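Local coordinates for protein carbohydrate deacetylase (Enterococcus faecalis, PDB 2I5I) that probably removes acetyl groups from acetylated carbohydrates during oligosaccharide breakdown, as a YdjC-family hydrolase thought to use magnesium, at residues N10-G15 against H126-H131; T34-L39 against L59-H64. One frame throughout, in Å; residues are numbered along the deposited sequence.

Contact 1 of 2, residues N10-G15 against H126-H131; sequences NADDFG and HIDSHH
A water bridges Asp13 and His130 at one end of this buried contact. It donates to Asp13 OD1 at 2.6 Å. The same water is hydrogen-bonded to His130 ND1 (2.7 Å), so that the carboxylate oxygen, close to the plane of the imidazole at its edge, is joined to the ring through solvent; Asp13 OD1 and His130 ND1 themselves are 3.6 Å apart. The two side chains cross at about a right angle; His130 brings its ring there with CG anti to the backbone N (chi1 -175°). His130 is a predicted Mg(2+) ligand, and Asp13 and the nearby His64 are grouped with it in a way consistent with a metal site, with no metal modelled, at the C-terminal ends of the parallel strands of a YdjC-type, barrel-like deacetylase. The other oxygen of Asp13, OD2, is held by a salt bridge to Arg232.

Behind this shell two acids converge: Asp12 OD1 and Asp128 OD2 stand 3.7 Å apart, their carboxylate planes 80° from each other. Their repulsion is probably relieved by Arg156, which forms a salt bridge with Asp12 OD1, and by His64 and Thr37, which hydrogen-bond to Asp128 OD1 and OD2. Asn10 ND2 gives Asp12 OD1 a further, weak hydrogen bond of 2.9 Å. At the far end Asn10 and His126 meet tip to tip, Asn10 OD1 lying in the ring plane 3.5 Å from His126 CE1, with amide and imidazole nearly perpendicular. Ser35 OG hydrogen-bonds to that same Asn10 OD1, and Tyr258 stacks on the His126 ring.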
# COMPACT_ATOMS: atom_id res chain seq x y z
N ASN A 10 -3.91 -25.59 8.10
CA ASN A 10 -4.22 -25.13 6.75
C ASN A 10 -5.72 -25.03 6.60
O ASN A 10 -6.46 -26.00 6.80
CB ASN A 10 -3.65 -26.06 5.66
CG ASN A 10 -3.92 -25.52 4.27
OD1 ASN A 10 -3.06 -24.88 3.64
ND2 ASN A 10 -5.11 -25.80 3.79
N ALA A 11 -6.15 -23.84 6.21
CA ALA A 11 -7.56 -23.59 5.93
C ALA A 11 -7.87 -23.94 4.49
O ALA A 11 -7.31 -23.35 3.56
CB ALA A 11 -7.91 -22.13 6.19
N ASP A 12 -8.75 -24.90 4.25
CA ASP A 12 -9.15 -25.21 2.89
C ASP A 12 -10.18 -24.20 2.36
O ASP A 12 -10.92 -23.58 3.14
CB ASP A 12 -9.71 -26.64 2.85
CG ASP A 12 -8.68 -27.69 3.19
OD1 ASP A 12 -7.53 -27.34 3.54
OD2 ASP A 12 -9.02 -28.90 3.12
N ASP A 13 -10.19 -24.01 1.06
CA ASP A 13 -11.22 -23.30 0.31
C ASP A 13 -11.01 -21.79 0.23
O ASP A 13 -11.97 -21.04 0.04
CB ASP A 13 -12.61 -23.57 0.91
CG ASP A 13 -13.07 -25.01 0.75
OD1 ASP A 13 -12.50 -25.69 -0.12
OD2 ASP A 13 -13.99 -25.47 1.49
N PHE A 14 -9.78 -21.32 0.31
CA PHE A 14 -9.52 -19.89 0.02
C PHE A 14 -10.08 -19.51 -1.33
O PHE A 14 -9.96 -20.26 -2.31
CB PHE A 14 -8.03 -19.59 0.11
CG PHE A 14 -7.70 -18.13 0.39
CD1 PHE A 14 -8.09 -17.56 1.60
CD2 PHE A 14 -7.03 -17.38 -0.56
CE1 PHE A 14 -7.79 -16.23 1.84
CE2 PHE A 14 -6.73 -16.05 -0.32
CZ PHE A 14 -7.11 -15.50 0.89
N GLY A 15 -10.72 -18.34 -1.48
CA GLY A 15 -11.29 -17.92 -2.73
C GLY A 15 -12.61 -18.59 -3.07
O GLY A 15 -13.17 -18.30 -4.13
N HIS A 126 2.35 -25.24 -2.30
CA HIS A 126 2.01 -26.65 -2.18
C HIS A 126 0.68 -26.95 -2.87
O HIS A 126 -0.00 -26.06 -3.37
CB HIS A 126 1.99 -27.10 -0.73
CG HIS A 126 0.78 -26.84 0.09
ND1 HIS A 126 0.50 -25.61 0.63
CD2 HIS A 126 -0.24 -27.65 0.49
CE1 HIS A 126 -0.62 -25.69 1.33
NE2 HIS A 126 -1.12 -26.91 1.26
N ILE A 127 0.36 -28.23 -2.88
CA ILE A 127 -0.82 -28.77 -3.54
C ILE A 127 -1.63 -29.62 -2.58
O ILE A 127 -1.11 -30.41 -1.79
CB ILE A 127 -0.45 -29.65 -4.77
CG1 ILE A 127 0.30 -28.90 -5.86
CG2 ILE A 127 -1.68 -30.34 -5.33
CD1 ILE A 127 0.88 -29.80 -6.93
N ASP A 128 -2.94 -29.50 -2.66
CA ASP A 128 -3.87 -30.37 -1.95
C ASP A 128 -5.12 -30.45 -2.80
O ASP A 128 -5.08 -29.94 -3.93
CB ASP A 128 -4.11 -29.90 -0.54
CG ASP A 128 -5.00 -28.66 -0.41
OD1 ASP A 128 -5.36 -28.06 -1.42
OD2 ASP A 128 -5.31 -28.32 0.76
N SER A 129 -6.22 -31.03 -2.31
CA SER A 129 -7.40 -31.10 -3.16
C SER A 129 -8.70 -31.04 -2.36
O SER A 129 -8.80 -31.57 -1.23
CB SER A 129 -7.43 -32.44 -3.94
OG SER A 129 -7.78 -33.32 -2.86
N HIS A 130 -9.66 -30.40 -3.01
CA HIS A 130 -11.04 -30.30 -2.57
C HIS A 130 -11.63 -31.70 -2.44
O HIS A 130 -11.43 -32.50 -3.37
CB HIS A 130 -11.84 -29.49 -3.57
CG HIS A 130 -13.25 -29.20 -3.19
ND1 HIS A 130 -13.58 -28.44 -2.09
CD2 HIS A 130 -14.42 -29.55 -3.77
CE1 HIS A 130 -14.90 -28.34 -2.00
NE2 HIS A 130 -15.43 -29.01 -3.01
N HIS A 131 -12.29 -31.98 -1.34
CA HIS A 131 -12.87 -33.29 -1.09
C HIS A 131 -11.82 -34.39 -1.04
O HIS A 131 -12.18 -35.57 -1.18
CB HIS A 131 -13.89 -33.62 -2.19
CG HIS A 131 -15.12 -32.75 -2.09
ND1 HIS A 131 -16.11 -32.75 -3.05
CD2 HIS A 131 -15.51 -31.84 -1.16
CE1 HIS A 131 -17.05 -31.89 -2.71
NE2 HIS A 131 -16.73 -31.32 -1.56
O HOH W 1 -12.25 -28.27 0.26

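Contact 2 of 2, residues T34-L39 against L59-H64; sequences TSTTAL and LAIGVH
Strands 35-38 and 60-64 run side by side in the parallel sheet as the two strands of a beta-alpha-beta unit, with helix 45-55 between them in sequence. On one face Thr36 and Ile61 lie alongside each other and point the same way, Thr36 CG2 resting 3.7 Å from Ile61 CG1. Leu59 CD2 also reaches that methyl, while Ala38 CB approaches Ile61 CG2; Phe117 of helix 103-117 and Met49 of helix 45-55 extend this apolar layer. Thr36 OG1 instead turns anti to its own backbone N (chi1 -169°) and bonds to Ala11 O.

The face bearing Ser35, Thr37 and Ala60 is mixed, with its polar groups drawn to Asn10 and Asp128. Thr37 CG2 packs over the bare backbone of Gly62, 3.9 Å from Gly62 CA. The Thr37 and His64 side chains cross at about a right angle, with Thr37 OG1 3.1 Å from His64 ND1, and Asp128 hydrogen-bonds to both atoms, which probably fixes the rotation of the imidazole beside the predicted Mg(2+) ligand His130. Leu39 runs along the other side of the ring, its CG at the edge in the ring plane and its CD2 3.5 Å from His64 CD2.

Four backbone hydrogen bonds hold the register, alternating in direction. The bond from Gly62 N to Thr36 O lies in the carbonyl plane, whereas His64 N, 2.8 Å from Ala38 O, sits 43° above the plane of that carbonyl.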
# COMPACT_ATOMS: atom_id res chain seq x y z
N THR A 34 -1.97 -21.05 9.67
CA THR A 34 -0.70 -20.59 9.12
C THR A 34 -0.61 -20.67 7.61
O THR A 34 0.33 -20.14 6.99
CB THR A 34 0.48 -21.43 9.70
OG1 THR A 34 0.38 -22.71 9.05
CG2 THR A 34 0.36 -21.67 11.19
N SER A 35 -1.58 -21.33 7.01
CA SER A 35 -1.63 -21.63 5.59
C SER A 35 -3.05 -21.76 5.09
O SER A 35 -3.96 -22.01 5.91
CB SER A 35 -0.87 -22.94 5.39
OG SER A 35 -0.89 -23.36 4.05
N THR A 36 -3.24 -21.62 3.80
CA THR A 36 -4.51 -21.91 3.15
C THR A 36 -4.25 -22.47 1.76
O THR A 36 -3.16 -22.30 1.19
CB THR A 36 -5.39 -20.65 3.09
OG1 THR A 36 -6.74 -20.92 2.69
CG2 THR A 36 -4.79 -19.68 2.06
N THR A 37 -5.27 -23.12 1.22
CA THR A 37 -5.19 -23.56 -0.18
C THR A 37 -6.41 -23.04 -0.94
O THR A 37 -7.50 -23.15 -0.37
CB THR A 37 -5.09 -25.08 -0.33
OG1 THR A 37 -6.06 -25.74 0.48
CG2 THR A 37 -3.69 -25.50 0.13
N ALA A 38 -6.14 -22.48 -2.10
CA ALA A 38 -7.07 -21.69 -2.88
C ALA A 38 -7.58 -22.35 -4.15
O ALA A 38 -6.82 -23.05 -4.83
CB ALA A 38 -6.34 -20.39 -3.27
N LEU A 39 -8.85 -22.10 -4.47
CA LEU A 39 -9.49 -22.64 -5.66
C LEU A 39 -9.40 -21.72 -6.87
O LEU A 39 -10.20 -20.78 -7.02
CB LEU A 39 -10.95 -22.93 -5.35
CG LEU A 39 -11.29 -23.92 -4.24
CD1 LEU A 39 -12.62 -23.56 -3.59
CD2 LEU A 39 -11.33 -25.35 -4.80
N LEU A 59 0.34 -14.68 4.99
CA LEU A 59 -0.36 -15.97 4.87
C LEU A 59 0.20 -16.82 3.75
O LEU A 59 0.34 -16.36 2.62
CB LEU A 59 -1.85 -15.72 4.67
CG LEU A 59 -2.74 -16.93 4.38
CD1 LEU A 59 -2.66 -17.93 5.52
CD2 LEU A 59 -4.19 -16.52 4.15
N ALA A 60 0.54 -18.07 4.08
CA ALA A 60 1.06 -18.97 3.04
C ALA A 60 -0.09 -19.58 2.27
O ALA A 60 -1.14 -19.93 2.81
CB ALA A 60 1.97 -20.01 3.66
N ILE A 61 0.07 -19.70 0.94
CA ILE A 61 -1.02 -20.14 0.10
C ILE A 61 -0.61 -21.19 -0.94
O ILE A 61 0.32 -20.95 -1.71
CB ILE A 61 -1.64 -18.94 -0.66
CG1 ILE A 61 -2.06 -17.82 0.30
CG2 ILE A 61 -2.79 -19.39 -1.54
CD1 ILE A 61 -2.61 -16.61 -0.45
N GLY A 62 -1.32 -22.31 -0.94
CA GLY A 62 -1.13 -23.40 -1.88
C GLY A 62 -2.34 -23.52 -2.80
O GLY A 62 -3.32 -22.76 -2.70
N VAL A 63 -2.28 -24.49 -3.72
CA VAL A 63 -3.34 -24.64 -4.71
C VAL A 63 -4.25 -25.81 -4.35
O VAL A 63 -3.79 -26.94 -4.12
CB VAL A 63 -2.78 -24.76 -6.14
CG1 VAL A 63 -1.79 -25.92 -6.26
CG2 VAL A 63 -3.88 -24.92 -7.17
N HIS A 64 -5.55 -25.53 -4.29
CA HIS A 64 -6.62 -26.45 -3.99
C HIS A 64 -7.20 -27.03 -5.28
O HIS A 64 -8.09 -26.48 -5.91
CB HIS A 64 -7.72 -25.73 -3.21
CG HIS A 64 -8.46 -26.56 -2.21
ND1 HIS A 64 -7.86 -27.48 -1.40
CD2 HIS A 64 -9.77 -26.60 -1.87
CE1 HIS A 64 -8.73 -28.07 -0.61
NE2 HIS A 64 -9.92 -27.54 -0.88

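Overall arrangement
From the N terminus, strand 6-11 runs into the first segment of contact 1, 10-15, within which the chain turns a corner at Asp12. Helix 18-29 follows, and strand 35-38 then lies parallel beside strand 6-11. Contact 2 closes the short loop that passes through helix 45-55 back to strand 60-65. The chain continues through helix 103-117 to strand 127-129, next to strand 60-65, where contact 1 closes the wider loop of 110 residues; contact 2 is thus nested inside it. Their centres lie about 6 Å apart, and the hydrogen bonds between Asp128 and His64 and between Thr36 OG1 and Ala11 O join them, tying four parallel strands together around the presumed metal site.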